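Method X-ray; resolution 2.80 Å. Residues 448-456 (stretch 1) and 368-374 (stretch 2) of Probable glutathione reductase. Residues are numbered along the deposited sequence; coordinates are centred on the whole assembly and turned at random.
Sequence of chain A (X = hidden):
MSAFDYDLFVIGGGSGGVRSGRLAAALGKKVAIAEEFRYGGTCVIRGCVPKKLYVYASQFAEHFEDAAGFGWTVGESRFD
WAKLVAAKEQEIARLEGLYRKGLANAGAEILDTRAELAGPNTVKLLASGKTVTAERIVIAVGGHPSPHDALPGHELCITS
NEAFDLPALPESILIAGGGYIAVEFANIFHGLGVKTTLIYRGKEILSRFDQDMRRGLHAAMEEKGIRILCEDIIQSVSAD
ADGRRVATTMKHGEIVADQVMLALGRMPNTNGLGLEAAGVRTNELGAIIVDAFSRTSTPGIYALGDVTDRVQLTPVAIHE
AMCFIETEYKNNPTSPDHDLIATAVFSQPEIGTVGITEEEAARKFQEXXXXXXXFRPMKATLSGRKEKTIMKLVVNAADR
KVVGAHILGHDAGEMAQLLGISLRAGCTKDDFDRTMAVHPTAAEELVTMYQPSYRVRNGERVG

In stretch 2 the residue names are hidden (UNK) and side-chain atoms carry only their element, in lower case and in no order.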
ATOM      1  N   THR A 448     -12.152  10.040   5.323  1.00 64.46           N
ATOM      2  CA  THR A 448     -13.090  11.144   5.096  1.00 66.20           C
ATOM      3  C   THR A 448     -14.581  10.776   5.082  1.00 66.71           C
ATOM      4  O   THR A 448     -15.415  11.626   4.770  1.00 68.87           O
ATOM      5  CB  THR A 448     -12.756  11.943   3.817  1.00 67.36           C
ATOM      6  OG1 THR A 448     -12.783  11.069   2.692  1.00 66.05           O
ATOM      7  CG2 THR A 448     -11.385  12.576   3.915  1.00 65.59           C
HETATM    8  N   MSE A 449     -14.923   9.536   5.425  1.00 66.39           N
HETATM    9  CA  MSE A 449     -16.337   9.138   5.469  1.00 66.78           C
HETATM   10  C   MSE A 449     -16.905   9.512   6.809  1.00 66.24           C
HETATM   11  O   MSE A 449     -17.040   8.680   7.713  1.00 64.98           O
HETATM   12  CB  MSE A 449     -16.516   7.664   5.174  1.00 66.51           C
HETATM   13  CG  MSE A 449     -16.138   7.380   3.739  1.00 67.77           C
HETATM   14 SE   MSE A 449     -16.362   5.439   3.534  1.00 77.58          SE
HETATM   15  CE  MSE A 449     -14.839   4.617   4.511  1.00 65.32           C
ATOM     16  N   TYR A 450     -17.244  10.788   6.935  1.00 67.12           N
ATOM     17  CA  TYR A 450     -17.651  11.376   8.201  1.00 67.43           C
ATOM     18  C   TYR A 450     -19.037  10.925   8.608  1.00 67.85           C
ATOM     19  O   TYR A 450     -19.372  10.913   9.783  1.00 68.45           O
ATOM     20  CB  TYR A 450     -17.586  12.897   8.087  1.00 70.55           C
ATOM     21  CG  TYR A 450     -16.188  13.401   7.789  1.00 70.81           C
ATOM     22  CD1 TYR A 450     -15.107  13.017   8.589  1.00 70.47           C
ATOM     23  CD2 TYR A 450     -15.940  14.259   6.717  1.00 71.35           C
ATOM     24  CE1 TYR A 450     -13.827  13.467   8.327  1.00 70.49           C
ATOM     25  CE2 TYR A 450     -14.662  14.720   6.451  1.00 72.94           C
ATOM     26  CZ  TYR A 450     -13.608  14.317   7.257  1.00 71.02           C
ATOM     27  OH  TYR A 450     -12.328  14.750   7.017  1.00 70.20           O
ATOM     28  N   GLN A 451     -19.836  10.560   7.610  1.00 68.97           N
ATOM     29  CA  GLN A 451     -21.185  10.060   7.812  1.00 69.92           C
ATOM     30  C   GLN A 451     -21.198   8.580   7.509  1.00 66.39           C
ATOM     31  O   GLN A 451     -20.544   8.142   6.545  1.00 66.88           O
ATOM     32  CB  GLN A 451     -22.157  10.786   6.887  1.00 72.24           C
ATOM     33  CG  GLN A 451     -22.156  12.297   7.059  1.00 76.69           C
ATOM     34  CD  GLN A 451     -22.350  12.712   8.509  1.00 82.10           C
ATOM     35  OE1 GLN A 451     -22.685  11.884   9.372  1.00 76.17           O
ATOM     36  NE2 GLN A 451     -22.132  13.996   8.794  1.00 86.62           N
ATOM     37  N   PRO A 452     -21.927   7.797   8.324  1.00 65.55           N
ATOM     38  CA  PRO A 452     -22.023   6.381   8.042  1.00 64.38           C
ATOM     39  C   PRO A 452     -22.873   6.175   6.804  1.00 66.01           C
ATOM     40  O   PRO A 452     -23.690   7.022   6.448  1.00 66.97           O
ATOM     41  CB  PRO A 452     -22.704   5.801   9.283  1.00 63.76           C
ATOM     42  CG  PRO A 452     -22.717   6.887  10.296  1.00 64.89           C
ATOM     43  CD  PRO A 452     -22.708   8.166   9.514  1.00 68.04           C
ATOM     44  N   SER A 453     -22.632   5.063   6.131  1.00 64.63           N
ATOM     45  CA  SER A 453     -23.283   4.764   4.892  1.00 64.24           C
ATOM     46  C   SER A 453     -24.601   4.106   5.231  1.00 65.42           C
ATOM     47  O   SER A 453     -25.542   4.159   4.444  1.00 66.75           O
ATOM     48  CB  SER A 453     -22.392   3.830   4.078  1.00 63.92           C
ATOM     49  OG  SER A 453     -21.035   4.250   4.141  1.00 64.34           O
ATOM     50  N   TYR A 454     -24.638   3.474   6.408  1.00 65.12           N
ATOM     51  CA  TYR A 454     -25.844   2.872   7.004  1.00 66.27           C
ATOM     52  C   TYR A 454     -25.564   2.379   8.413  1.00 64.54           C
ATOM     53  O   TYR A 454     -24.411   2.277   8.815  1.00 62.56           O
ATOM     54  CB  TYR A 454     -26.417   1.719   6.159  1.00 65.84           C
ATOM     55  CG  TYR A 454     -25.459   0.580   5.842  1.00 64.19           C
ATOM     56  CD1 TYR A 454     -25.319  -0.506   6.701  1.00 63.67           C
ATOM     57  CD2 TYR A 454     -24.724   0.574   4.652  1.00 63.48           C
ATOM     58  CE1 TYR A 454     -24.446  -1.550   6.397  1.00 62.65           C
ATOM     59  CE2 TYR A 454     -23.865  -0.467   4.341  1.00 62.38           C
ATOM     60  CZ  TYR A 454     -23.726  -1.519   5.218  1.00 62.20           C
ATOM     61  OH  TYR A 454     -22.877  -2.542   4.900  1.00 61.45           O
ATOM     62  N   ARG A 455     -26.641   2.081   9.142  1.00 65.93           N
ATOM     63  CA  ARG A 455     -26.569   1.589  10.513  1.00 64.67           C
ATOM     64  C   ARG A 455     -27.262   0.240  10.631  1.00 65.17           C
ATOM     65  O   ARG A 455     -28.178  -0.067   9.863  1.00 67.30           O
ATOM     66  CB  ARG A 455     -27.233   2.584  11.466  1.00 67.00           C
ATOM     67  CG  ARG A 455     -26.347   3.736  11.919  1.00 67.47           C
ATOM     68  CD  ARG A 455     -27.165   4.886  12.491  1.00 70.56           C
ATOM     69  NE  ARG A 455     -26.319   5.951  13.040  1.00 74.17           N
ATOM     70  CZ  ARG A 455     -26.235   7.206  12.576  1.00 74.54           C
ATOM     71  NH1 ARG A 455     -26.953   7.603  11.532  1.00 71.30           N
ATOM     72  NH2 ARG A 455     -25.416   8.079  13.171  1.00 74.42           N
ATOM     73  N   VAL A 456     -26.819  -0.563  11.592  1.00 64.58           N
ATOM     74  CA  VAL A 456     -27.482  -1.822  11.924  1.00 64.96           C
ATOM     75  C   VAL A 456     -27.775  -1.822  13.425  1.00 65.60           C
ATOM     76  O   VAL A 456     -26.889  -1.589  14.248  1.00 65.52           O
ATOM     77  CB  VAL A 456     -26.653  -3.065  11.530  1.00 64.29           C
ATOM     78  CG1 VAL A 456     -27.416  -4.341  11.823  1.00 64.29           C
ATOM     79  CG2 VAL A 456     -26.269  -3.032  10.059  1.00 63.63           C
ATOM     80  N   UNK A 368     -24.336  -0.945  15.279  1.00 64.18           N
ATOM     81  CA  UNK A 368     -23.067  -0.737  14.588  1.00 64.64           C
ATOM     82  C   UNK A 368     -23.204   0.339  13.534  1.00 64.22           C
ATOM     83  O   UNK A 368     -24.309   0.606  13.060  1.00 64.54           O
ATOM     84  c   UNK A 368     -22.955  -3.757  12.188  1.00 61.80           C
ATOM     85  c   UNK A 368     -21.972  -2.951  15.051  1.00 62.18           C
ATOM     86  c   UNK A 368     -22.491  -2.027  13.964  1.00 62.68           C
ATOM     87  c   UNK A 368     -23.545  -2.729  13.122  1.00 62.71           C
ATOM     88  N   UNK A 369     -22.087   0.971  13.194  1.00 62.67           N
ATOM     89  CA  UNK A 369     -22.067   1.906  12.073  1.00 62.54           C
ATOM     90  C   UNK A 369     -21.114   1.358  11.023  1.00 61.59           C
ATOM     91  O   UNK A 369     -20.036   0.842  11.345  1.00 60.96           O
ATOM     92  o   UNK A 369     -22.853   5.823  14.965  1.00 67.25           O
ATOM     93  o   UNK A 369     -20.827   5.054  14.670  1.00 63.12           O
ATOM     94  c   UNK A 369     -22.058   5.007  14.449  1.00 65.60           C
ATOM     95  c   UNK A 369     -22.649   3.915  13.548  1.00 65.15           C
ATOM     96  c   UNK A 369     -21.682   3.319  12.523  1.00 62.57           C
ATOM     97  N   UNK A 370     -21.541   1.429   9.767  1.00 62.13           N
ATOM     98  CA  UNK A 370     -20.766   0.898   8.645  1.00 61.61           C
ATOM     99  C   UNK A 370     -20.418   2.028   7.671  1.00 61.64           C
ATOM    100  O   UNK A 370     -21.270   2.873   7.324  1.00 61.30           O
ATOM    101  c   UNK A 370     -21.745  -1.400   8.900  1.00 60.63           C
ATOM    102  c   UNK A 370     -20.721  -0.738   6.730  1.00 60.79           C
ATOM    103  c   UNK A 370     -21.505  -0.252   7.933  1.00 60.74           C
ATOM    104  N   UNK A 371     -19.148   2.042   7.265  1.00 60.12           N
ATOM    105  CA  UNK A 371     -18.613   3.091   6.439  1.00 59.11           C
ATOM    106  C   UNK A 371     -18.061   2.447   5.161  1.00 59.80           C
ATOM    107  O   UNK A 371     -17.000   1.834   5.169  1.00 60.14           O
ATOM    108  c   UNK A 371     -19.127   6.036  10.681  1.00 61.30           C
ATOM    109  c   UNK A 371     -18.136   4.645   8.460  1.00 60.64           C
ATOM    110  c   UNK A 371     -18.452   6.011   8.384  1.00 61.79           C
ATOM    111  c   UNK A 371     -18.948   6.701   9.480  1.00 62.45           C
ATOM    112  o   UNK A 371     -19.626   6.701  11.779  1.00 61.96           O
ATOM    113  c   UNK A 371     -18.325   4.007   9.694  1.00 60.33           C
ATOM    114  c   UNK A 371     -17.571   3.880   7.239  1.00 59.77           C
ATOM    115  c   UNK A 371     -18.810   4.699  10.796  1.00 60.54           C
ATOM    116  N   UNK A 372     -18.819   2.565   4.068  1.00 61.70           N
ATOM    117  CA  UNK A 372     -18.562   1.807   2.844  1.00 60.73           C
ATOM    118  C   UNK A 372     -18.213   2.738   1.698  1.00 62.51           C
ATOM    119  O   UNK A 372     -18.921   3.703   1.425  1.00 63.53           O
ATOM    120  n   UNK A 372     -20.414  -1.843  -0.068  1.00 64.04           N
ATOM    121  n   UNK A 372     -20.041  -2.748  -2.156  1.00 63.20           N
ATOM    122  c   UNK A 372     -19.788   0.969   2.467  1.00 62.41           C
ATOM    123  c   UNK A 372     -20.357  -1.707  -1.397  1.00 64.83           C
ATOM    124  c   UNK A 372     -19.497  -0.191   1.522  1.00 62.21           C
ATOM    125  c   UNK A 372     -20.744  -0.772   0.879  1.00 63.39           C
ATOM    126  n   UNK A 372     -20.620  -0.540  -1.980  1.00 65.07           N
ATOM    127  N   UNK A 373     -17.112   2.435   1.028  1.00 64.35           N
ATOM    128  CA  UNK A 373     -16.604   3.274  -0.043  1.00 64.73           C
ATOM    129  C   UNK A 373     -16.452   2.434  -1.291  1.00 66.77           C
ATOM    130  O   UNK A 373     -15.822   1.381  -1.253  1.00 65.74           O
ATOM    131  c   UNK A 373     -15.262   3.864   0.352  1.00 68.43           C
ATOM    132  N   UNK A 374     -17.039   2.884  -2.392  1.00 67.08           N
ATOM    133  CA  UNK A 374     -16.918   2.155  -3.639  1.00 67.27           C
ATOM    134  C   UNK A 374     -16.517   3.092  -4.760  1.00 69.07           C
ATOM    135  O   UNK A 374     -17.200   4.085  -5.006  1.00 69.81           O
ATOM    136  o   UNK A 374     -20.228   0.374  -5.718  1.00 73.08           O
ATOM    137  c   UNK A 374     -18.038   0.198  -4.806  1.00 70.56           C
ATOM    138  c   UNK A 374     -19.366  -0.406  -5.236  1.00 76.00           C
ATOM    139  c   UNK A 374     -18.224   1.462  -3.978  1.00 69.69           C
ATOM    140  o   UNK A 374     -19.539  -1.648  -5.087  1.00 77.72           O
TER

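Position 368 carries four side-chain carbons and no heteroatom, forked at the first carbon, with one arm two carbons long. A carbon of the longer arm, the one bonded to the fork, lies 3.5 Å from CB of Val456. A β-branched chain of four carbons is isoleucine, so the residue is Ile368. Its backbone pairs with Val456 in both directions: N of Ile368 donates to O of Val456 at 2.8 Å, and N of Val456 donates to O of Ile368 at 3.1 Å.

Position 369 has three carbons in a row, the third bearing two oxygens. Its CB lies 4.2 Å from CB of Pro452, and one of its oxygens lies 3.9 Å from NH2 of Arg455. This is a carboxylate on a two-methylene stem, and the residue is Glu369. It sits opposite Arg455 in a non-hydrogen-bonded pair, with the CA atoms of Glu369 and Arg455 4.8 Å apart, and both side chains leave the same face of the sheet. Their charges meet in a long salt bridge between NH2 of Arg455 and OE2 of Glu369.

At position 370 a single carbon carries two more, three in all. The first of them, CB, rests over the face of the Tyr454 ring, 3.9 Å from its centroid in a CH-pi contact, and one of the terminal carbons reaches 3.5 Å from CZ of Tyr454. So short a fork, without heteroatoms, is valine: Val370. Its N donates to O of Tyr454 at 3.1 Å, and its O accepts from N of Ser453 at 2.8 Å.

Position 371 shows one carbon leading to a six-carbon ring that bears one oxygen. Pro452 lies over a face of this ring, its CB 4.1 Å from the centroid. A phenol on one methylene is tyrosine, Tyr371. The backbone of stretch 1 also bends around the ring, bringing O of Met449 to 3.1 Å from CD2 of Tyr371; the hydroxyl is hydrogen-bonded elsewhere in the structure.

Position 372 has three carbons, a nitrogen, and then a carbon with two further nitrogens. Its CB lies 3.9 Å from OG of Ser453, and its backbone N donates to that OG at 2.8 Å in a nearly linear bond. The guanidinium identifies Arg372, whose end leads away from stretch 1.

Position 373 has one side-chain carbon, 3.7 Å from SE of Met449, a selenomethionine. A lone CB means alanine, Ala373.

Position 374 again has three carbons with two oxygens on the third, and touches nothing on stretch 1. It is Glu374, whose OE2 forms a salt bridge with NH2 of Arg372 at 3.2 Å.

The contact is thus an antiparallel strand pairing that gives way to a loop. From Val456 to Tyr454 the backbones pair directly; beyond them, Ser453 extends the polar ladder, its N and OG meeting successive peptide groups. Val456, Ile368, Tyr454 and Val370 pack on one sheet face, while Pro452 covers one face of the Tyr371 ring, and the side chain of Met449 packs against CB of Tyr371 and against Ala373. Together the stretches bury 693 Å², combining backbone pairing with apolar packing.

Stretch 2 (368-374) IEVYRAE
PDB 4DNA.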